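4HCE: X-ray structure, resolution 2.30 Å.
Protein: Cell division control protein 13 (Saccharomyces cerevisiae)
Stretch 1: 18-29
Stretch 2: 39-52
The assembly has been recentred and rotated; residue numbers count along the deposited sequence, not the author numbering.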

# COMPACT_ATOMS: atom_id res chain seq x y z
N ARG B 18 17.25 -11.62 -1.15
CA ARG B 18 16.67 -12.89 -0.76
C ARG B 18 16.21 -12.82 0.70
O ARG B 18 17.00 -12.54 1.60
CB ARG B 18 17.65 -14.04 -0.95
CG ARG B 18 17.03 -15.41 -0.66
CD ARG B 18 18.01 -16.52 -0.99
NE ARG B 18 18.37 -16.45 -2.40
CZ ARG B 18 19.44 -17.01 -2.95
NH1 ARG B 18 20.29 -17.71 -2.20
NH2 ARG B 18 19.66 -16.86 -4.25
N LEU B 19 14.93 -13.08 0.92
CA LEU B 19 14.41 -13.07 2.27
C LEU B 19 13.82 -14.41 2.59
O LEU B 19 13.31 -15.13 1.71
CB LEU B 19 13.37 -11.94 2.46
CG LEU B 19 13.76 -10.52 1.98
CD1 LEU B 19 12.57 -9.60 1.94
CD2 LEU B 19 14.82 -9.86 2.86
N GLU B 20 13.88 -14.76 3.86
CA GLU B 20 13.35 -16.01 4.37
C GLU B 20 12.54 -15.72 5.62
O GLU B 20 12.90 -14.84 6.42
CB GLU B 20 14.47 -17.04 4.61
CG GLU B 20 13.92 -18.46 4.93
CD GLU B 20 13.46 -18.64 6.39
OE1 GLU B 20 12.77 -19.64 6.68
OE2 GLU B 20 13.79 -17.77 7.27
N GLY B 21 11.43 -16.44 5.79
CA GLY B 21 10.52 -16.16 6.89
C GLY B 21 9.15 -16.60 6.48
O GLY B 21 8.96 -17.74 5.99
N LYS B 22 8.19 -15.70 6.65
CA LYS B 22 6.81 -16.04 6.39
C LYS B 22 6.02 -14.92 5.74
O LYS B 22 6.24 -13.72 5.99
CB LYS B 22 6.11 -16.60 7.67
CG LYS B 22 6.30 -18.13 7.84
CD LYS B 22 5.23 -18.86 8.67
CE LYS B 22 3.86 -18.90 8.03
NZ LYS B 22 3.70 -19.88 6.91
N ILE B 23 5.09 -15.31 4.87
CA ILE B 23 4.09 -14.36 4.42
C ILE B 23 3.02 -14.38 5.48
O ILE B 23 2.43 -15.45 5.78
CB ILE B 23 3.49 -14.73 3.07
CG1 ILE B 23 4.60 -14.72 2.01
CG2 ILE B 23 2.37 -13.74 2.70
CD1 ILE B 23 4.24 -15.56 0.82
N VAL B 24 2.79 -13.21 6.06
CA VAL B 24 1.92 -13.08 7.21
C VAL B 24 0.63 -12.33 6.85
O VAL B 24 -0.18 -12.08 7.71
CB VAL B 24 2.62 -12.37 8.39
CG1 VAL B 24 3.70 -13.26 8.96
CG2 VAL B 24 3.20 -11.03 7.96
N GLY B 25 0.45 -11.99 5.59
CA GLY B 25 -0.77 -11.30 5.18
C GLY B 25 -0.76 -10.88 3.73
O GLY B 25 0.28 -10.84 3.06
N MET B 26 -1.95 -10.56 3.23
CA MET B 26 -2.09 -10.04 1.90
C MET B 26 -3.10 -8.91 1.86
O MET B 26 -4.03 -8.84 2.67
CB MET B 26 -2.40 -11.14 0.86
CG MET B 26 -3.77 -11.79 0.95
SD MET B 26 -3.99 -13.23 -0.15
CE MET B 26 -5.22 -14.11 0.78
N ASN B 27 -2.88 -8.02 0.90
CA ASN B 27 -3.76 -6.91 0.64
C ASN B 27 -4.07 -6.81 -0.86
O ASN B 27 -3.15 -6.80 -1.69
CB ASN B 27 -3.08 -5.63 1.09
CG ASN B 27 -4.07 -4.56 1.43
OD1 ASN B 27 -4.66 -4.58 2.51
ND2 ASN B 27 -4.27 -3.62 0.51
N PRO B 28 -5.37 -6.75 -1.20
CA PRO B 28 -6.52 -6.81 -0.27
C PRO B 28 -6.72 -8.22 0.32
O PRO B 28 -6.45 -9.21 -0.36
CB PRO B 28 -7.71 -6.41 -1.15
CG PRO B 28 -7.29 -6.69 -2.55
CD PRO B 28 -5.80 -6.48 -2.59
N PRO B 29 -7.21 -8.31 1.57
CA PRO B 29 -7.27 -9.62 2.24
C PRO B 29 -8.40 -10.52 1.74
O PRO B 29 -8.38 -11.73 1.96
CB PRO B 29 -7.48 -9.26 3.72
CG PRO B 29 -8.13 -7.91 3.71
CD PRO B 29 -7.67 -7.21 2.45
N TYR B 39 -7.43 -2.60 -11.55
CA TYR B 39 -6.97 -1.31 -10.98
C TYR B 39 -6.20 -1.50 -9.67
O TYR B 39 -5.17 -0.86 -9.43
CB TYR B 39 -8.17 -0.38 -10.73
CG TYR B 39 -9.02 -0.11 -11.96
CD1 TYR B 39 -8.61 0.80 -12.94
CD2 TYR B 39 -10.24 -0.76 -12.13
CE1 TYR B 39 -9.40 1.05 -14.06
CE2 TYR B 39 -11.03 -0.52 -13.25
CZ TYR B 39 -10.60 0.39 -14.21
OH TYR B 39 -11.39 0.62 -15.31
N CYS B 40 -6.74 -2.38 -8.82
CA CYS B 40 -6.14 -2.75 -7.56
C CYS B 40 -4.91 -3.64 -7.72
O CYS B 40 -4.82 -4.40 -8.69
CB CYS B 40 -7.16 -3.50 -6.72
SG CYS B 40 -6.81 -3.33 -4.98
N THR B 41 -4.00 -3.55 -6.76
CA THR B 41 -2.77 -4.34 -6.76
C THR B 41 -2.72 -5.36 -5.60
O THR B 41 -3.15 -5.07 -4.49
CB THR B 41 -1.54 -3.41 -6.76
OG1 THR B 41 -1.56 -2.66 -7.98
CG2 THR B 41 -0.24 -4.18 -6.68
N LEU B 42 -2.24 -6.56 -5.89
CA LEU B 42 -2.05 -7.57 -4.88
C LEU B 42 -0.72 -7.32 -4.19
O LEU B 42 0.33 -7.22 -4.85
CB LEU B 42 -2.14 -8.97 -5.48
CG LEU B 42 -1.89 -10.16 -4.54
CD1 LEU B 42 -2.99 -10.29 -3.49
CD2 LEU B 42 -1.78 -11.43 -5.38
N LYS B 43 -0.77 -7.21 -2.87
CA LYS B 43 0.40 -6.99 -2.02
C LYS B 43 0.51 -8.12 -1.00
O LYS B 43 -0.51 -8.59 -0.46
CB LYS B 43 0.29 -5.65 -1.29
CG LYS B 43 0.32 -4.45 -2.22
CD LYS B 43 -0.33 -3.24 -1.58
CE LYS B 43 -1.19 -2.47 -2.58
NZ LYS B 43 -0.59 -1.17 -3.04
N LEU B 44 1.75 -8.57 -0.77
CA LEU B 44 2.01 -9.56 0.28
C LEU B 44 2.86 -8.96 1.38
O LEU B 44 3.70 -8.10 1.11
CB LEU B 44 2.70 -10.80 -0.29
CG LEU B 44 2.02 -11.46 -1.50
CD1 LEU B 44 2.89 -12.62 -1.94
CD2 LEU B 44 0.60 -11.93 -1.20
N TYR B 45 2.65 -9.41 2.61
CA TYR B 45 3.47 -8.98 3.72
C TYR B 45 4.33 -10.11 4.21
O TYR B 45 3.84 -11.19 4.56
CB TYR B 45 2.63 -8.37 4.86
CG TYR B 45 1.84 -7.22 4.33
CD1 TYR B 45 2.50 -6.08 3.91
CD2 TYR B 45 0.46 -7.31 4.13
CE1 TYR B 45 1.83 -5.02 3.35
CE2 TYR B 45 -0.23 -6.25 3.56
CZ TYR B 45 0.47 -5.11 3.17
OH TYR B 45 -0.20 -4.04 2.63
N PHE B 46 5.62 -9.80 4.29
CA PHE B 46 6.65 -10.75 4.61
C PHE B 46 7.49 -10.28 5.78
O PHE B 46 7.86 -9.11 5.87
CB PHE B 46 7.51 -10.98 3.38
CG PHE B 46 8.58 -12.01 3.58
CD1 PHE B 46 8.38 -13.33 3.20
CD2 PHE B 46 9.78 -11.64 4.13
CE1 PHE B 46 9.38 -14.27 3.40
CE2 PHE B 46 10.76 -12.56 4.33
CZ PHE B 46 10.58 -13.87 3.96
N THR B 47 7.77 -11.20 6.70
CA THR B 47 8.64 -10.94 7.85
C THR B 47 9.25 -12.24 8.42
O THR B 47 8.63 -13.31 8.34
CB THR B 47 7.93 -10.18 9.00
OG1 THR B 47 8.92 -9.75 9.96
CG2 THR B 47 6.88 -11.05 9.70
N GLN B 48 10.45 -12.13 8.98
CA GLN B 48 11.04 -13.21 9.79
C GLN B 48 11.07 -12.81 11.29
O GLN B 48 11.64 -13.52 12.12
CB GLN B 48 12.44 -13.53 9.30
CG GLN B 48 13.42 -12.38 9.48
CD GLN B 48 14.86 -12.72 9.09
OE1 GLN B 48 15.74 -11.85 9.17
NE2 GLN B 48 15.12 -13.96 8.70
N LEU B 49 10.46 -11.68 11.60
CA LEU B 49 10.40 -11.16 12.97
C LEU B 49 9.05 -11.47 13.60
O LEU B 49 8.05 -10.89 13.21
CB LEU B 49 10.54 -9.65 12.96
CG LEU B 49 11.86 -8.99 13.32
CD1 LEU B 49 11.90 -8.89 14.86
CD2 LEU B 49 13.09 -9.73 12.74
N LEU B 50 9.04 -12.37 14.58
CA LEU B 50 7.81 -12.75 15.28
C LEU B 50 6.62 -12.87 14.33
O LEU B 50 5.60 -12.23 14.56
CB LEU B 50 7.46 -11.72 16.37
CG LEU B 50 8.47 -11.45 17.47
CD1 LEU B 50 8.03 -10.24 18.28
CD2 LEU B 50 8.69 -12.70 18.34
N PRO B 51 6.75 -13.68 13.26
CA PRO B 51 5.63 -13.77 12.32
C PRO B 51 4.35 -14.35 12.95
O PRO B 51 3.26 -14.08 12.48
CB PRO B 51 6.16 -14.70 11.21
CG PRO B 51 7.33 -15.39 11.79
CD PRO B 51 7.92 -14.46 12.80
N ASN B 52 4.51 -15.11 14.03
CA ASN B 52 3.42 -15.86 14.67
C ASN B 52 2.55 -15.01 15.58
O ASN B 52 1.33 -14.98 15.45
CB ASN B 52 4.03 -17.01 15.48
CG ASN B 52 3.07 -18.15 15.71
OD1 ASN B 52 1.87 -18.04 15.46
ND2 ASN B 52 3.60 -19.27 16.21

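The two stretches pair as antiparallel strands, running from near Lys22 to Asn27 and from near Lys43 to Thr47, and bury 938 Å² between them, with six backbone hydrogen bonds as the framework, apolar side chains packed on the face of Ile23, Met26, Leu44 and Phe46, and mixed ones on that of Tyr45. Arg18 does not reach stretch 2, but Leu19 points toward it and sets its CB 3.3 Å from CE2 of Phe46. The Phe46 ring, with chi1 at t, reaches across to the corner at Gly21, where its edge meets Glu20: Phe46 CZ lies 3.2 Å from Glu20 C and 3.3 Å from Gly21 N. Phe46 has the largest area covered by the other stretch, 107 Å². Gly21 suits this corner because a CB there would clash with Thr47 O and the CA of Gln48, and its phi/psi of 153/-130 by itself calls for glycine.

Beyond the corner, Lys22 and Thr47 form a reciprocal pair, Lys22 N to Thr47 O and Thr47 N to Lys22 O, both 3.0 Å. The aliphatic start of the lysine side chain lies near Pro51, Lys22 CB to Pro51 CB 4.0 Å, while its NZ is hydrogen-bonded elsewhere in the structure. Ile23, buried and apolar, turns to the other face, where its CG1 lies 4.2 Å from Phe46 CD1 and its CG2 4.2 Å from Leu44 CB.

The regular alternation is disturbed at Val24 and Gly25, which both bond to Tyr45: Val24 N donates to Tyr45 O (2.7 Å), and Tyr45 N donates to Gly25 O (2.8 Å). Val24 points sideways, and its branched side chain fills space between Tyr45 and Pro51, with Val24 CG1 3.6 Å from Pro51 CB. Met26 returns to the face of Ile23, packing its CB against Leu44 CD2 at 3.7 Å before its end leads away.

Asn27 closes the ladder: Asn27 N donates to Lys43 O (2.8 Å) and Lys43 N to Asn27 O (2.7 Å); Asn27 CB lies 3.6 Å from Tyr45 OH. After a cis peptide bond, Pro28, which has no amide hydrogen to donate, places its CD 4.1 Å from Cys40 SG.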